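Local coordinates for UPF0311 protein CA_C3321 (Clostridium acetobutylicum ATCC 824, PDB 3G7G) that is of unknown function, a member of the UPF0311 (DUF3237) family that folds into a closed antiparallel beta-barrel and assembles with further copies of itself, at residues F124-P129 and W133-I138. Sequence-based numbering, arbitrary orientation.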
loop_
_atom_site.group_PDB
_atom_site.type_symbol
_atom_site.label_atom_id
_atom_site.label_comp_id
_atom_site.label_asym_id
_atom_site.label_seq_id
_atom_site.Cartn_x
_atom_site.Cartn_y
_atom_site.Cartn_z
ATOM N N PHE A 124 3.023 13.017 1.962
ATOM C CA PHE A 124 2.625 14.206 1.244
ATOM C C PHE A 124 2.915 14.171 -0.246
ATOM O O PHE A 124 3.887 13.574 -0.687
ATOM C CB PHE A 124 3.301 15.437 1.821
ATOM C CG PHE A 124 3.041 15.640 3.284
ATOM C CD1 PHE A 124 1.835 16.109 3.736
ATOM C CD2 PHE A 124 4.003 15.317 4.213
ATOM C CE1 PHE A 124 1.625 16.289 5.110
ATOM C CE2 PHE A 124 3.789 15.503 5.542
ATOM C CZ PHE A 124 2.618 15.976 5.992
ATOM N N GLU A 125 2.063 14.857 -1.001
ATOM C CA GLU A 125 2.266 15.083 -2.423
ATOM C C GLU A 125 2.132 16.579 -2.663
ATOM O O GLU A 125 1.164 17.154 -2.260
ATOM C CB GLU A 125 1.263 14.267 -3.213
ATOM C CG GLU A 125 1.376 14.426 -4.672
ATOM C CD GLU A 125 0.374 13.652 -5.391
ATOM O OE1 GLU A 125 -0.680 14.210 -5.709
ATOM O OE2 GLU A 125 0.633 12.473 -5.641
ATOM N N THR A 126 3.153 17.204 -3.248
ATOM C CA THR A 126 3.229 18.654 -3.419
ATOM C C THR A 126 3.594 18.965 -4.890
ATOM O O THR A 126 4.036 18.083 -5.598
ATOM C CB THR A 126 4.269 19.261 -2.486
ATOM O OG1 THR A 126 5.549 18.708 -2.783
ATOM C CG2 THR A 126 3.942 18.947 -1.044
ATOM N N TYR A 127 3.372 20.206 -5.338
ATOM C CA TYR A 127 3.431 20.559 -6.781
ATOM C C TYR A 127 4.242 21.817 -7.043
ATOM O O TYR A 127 4.030 22.545 -8.041
ATOM C CB TYR A 127 2.010 20.702 -7.361
ATOM C CG TYR A 127 1.099 19.670 -6.771
ATOM C CD1 TYR A 127 0.985 18.417 -7.347
ATOM C CD2 TYR A 127 0.416 19.912 -5.580
ATOM C CE1 TYR A 127 0.189 17.440 -6.775
ATOM C CE2 TYR A 127 -0.401 18.945 -5.015
ATOM C CZ TYR A 127 -0.486 17.693 -5.609
ATOM O OH TYR A 127 -1.296 16.695 -5.068
ATOM N N SER A 128 5.218 22.036 -6.181
ATOM C CA SER A 128 6.016 23.236 -6.252
ATOM C C SER A 128 7.310 22.954 -5.545
ATOM O O SER A 128 7.279 22.289 -4.519
ATOM C CB SER A 128 5.224 24.349 -5.572
ATOM O OG SER A 128 6.051 25.284 -4.965
ATOM N N PRO A 129 8.471 23.407 -6.096
ATOM C CA PRO A 129 9.772 23.310 -5.404
ATOM C C PRO A 129 9.848 23.807 -3.960
ATOM O O PRO A 129 10.665 23.327 -3.198
ATOM C CB PRO A 129 10.684 24.189 -6.285
ATOM C CG PRO A 129 10.156 23.959 -7.634
ATOM C CD PRO A 129 8.652 23.980 -7.444
ATOM N N TRP A 133 10.352 19.231 -0.284
ATOM C CA TRP A 133 10.942 18.651 0.906
ATOM C C TRP A 133 9.954 17.777 1.682
ATOM O O TRP A 133 10.366 16.852 2.368
ATOM C CB TRP A 133 11.500 19.740 1.824
ATOM C CG TRP A 133 10.473 20.669 2.428
ATOM C CD1 TRP A 133 10.007 21.857 1.899
ATOM C CD2 TRP A 133 9.810 20.511 3.687
ATOM N NE1 TRP A 133 9.063 22.417 2.744
ATOM C CE2 TRP A 133 8.933 21.620 3.849
ATOM C CE3 TRP A 133 9.845 19.525 4.687
ATOM C CZ2 TRP A 133 8.113 21.768 4.979
ATOM C CZ3 TRP A 133 9.030 19.683 5.808
ATOM C CH2 TRP A 133 8.184 20.791 5.945
ATOM N N MET A 134 8.654 18.046 1.526
ATOM C CA MET A 134 7.624 17.290 2.211
ATOM C C MET A 134 7.528 15.895 1.619
ATOM O O MET A 134 7.007 14.972 2.254
ATOM C CB MET A 134 6.263 18.004 2.146
ATOM C CG MET A 134 6.238 19.387 2.808
ATOM S SD MET A 134 4.604 20.164 2.911
ATOM C CE MET A 134 3.998 19.217 4.266
ATOM N N MET A 135 7.993 15.740 0.382
ATOM C CA MET A 135 8.056 14.419 -0.244
ATOM C C MET A 135 9.393 13.697 0.048
ATOM O O MET A 135 9.575 12.530 -0.304
ATOM C CB MET A 135 7.760 14.520 -1.753
ATOM C CG MET A 135 6.411 15.231 -2.127
ATOM S SD MET A 135 6.064 15.260 -3.914
ATOM C CE MET A 135 5.803 13.524 -4.188
ATOM N N ASN A 136 10.319 14.356 0.731
ATOM C CA ASN A 136 11.644 13.775 0.893
ATOM C C ASN A 136 12.115 13.713 2.322
ATOM O O ASN A 136 13.315 13.627 2.605
ATOM C CB ASN A 136 12.625 14.520 -0.019
ATOM C CG ASN A 136 12.367 14.235 -1.479
ATOM O OD1 ASN A 136 12.673 13.150 -1.975
ATOM N ND2 ASN A 136 11.767 15.172 -2.161
ATOM N N HIS A 137 11.147 13.709 3.229
ATOM C CA HIS A 137 11.391 13.454 4.634
ATOM C C HIS A 137 10.343 12.485 5.181
ATOM O O HIS A 137 9.232 12.322 4.597
ATOM C CB HIS A 137 11.303 14.729 5.431
ATOM C CG HIS A 137 12.383 15.701 5.131
ATOM N ND1 HIS A 137 13.470 15.881 5.960
ATOM C CD2 HIS A 137 12.556 16.540 4.085
ATOM C CE1 HIS A 137 14.252 16.813 5.444
ATOM N NE2 HIS A 137 13.725 17.221 4.303
ATOM N N ILE A 138 10.712 11.844 6.291
ATOM C CA ILE A 138 9.767 11.078 7.116
ATOM C C ILE A 138 9.150 11.994 8.179
ATOM O O ILE A 138 9.812 12.886 8.760
ATOM C CB ILE A 138 10.401 9.791 7.736
ATOM C CG1 ILE A 138 10.856 8.825 6.636
ATOM C CG2 ILE A 138 9.425 9.067 8.697
ATOM C CD1 ILE A 138 9.822 8.336 5.757
HETATM O O HOH W 1 5.731 12.468 2.206
HETATM O O HOH W 2 11.484 21.899 -1.040
#
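Phe-124 and Met-135 bring their CA atoms to 5.6 Å where Phe-124 to Thr-126, on strand 117-126, meet the loop that folds back on them before strand 139-144. No direct backbone bond ties the two segments here; instead one water accepts from Phe-124 N and donates to Met-134 O, while a second spans Pro-129 O and Trp-133 N. Two neighbouring methionines then grip Phe-124 and Thr-126. Met-134, its chain bent at the last torsion (chi3 77°), sets CE squarely over the Phe-124 ring, 3.6 Å from the centroid and 3° off the normal, a CH-pi contact; its SD sits further off and oblique, in a Met-aromatic contact. CG of the same residue lies over one face of the Trp-133 ring, so the thioether chain touches two aromatic faces. The side chains of Met-135 and Thr-126 slide past each other in opposite directions, with Met-135 CG 3.6 Å from Thr-126 OG1, and Met-135 SD receives a weak but nearly straight hydrogen bond from Thr-126 N (3.6 Å, 167°). Beyond the contact, Phe-15 of strand 11-30 packs on both Phe-124 and Met-134, and Val-33 of the second subunit packs on Met-135. The chemistry is therefore mainly apolar and polarisable: sulfur and methyl groups join loop to barrel, and water serves the backbone polar groups of Phe-124 and Met-134 that do not meet directly.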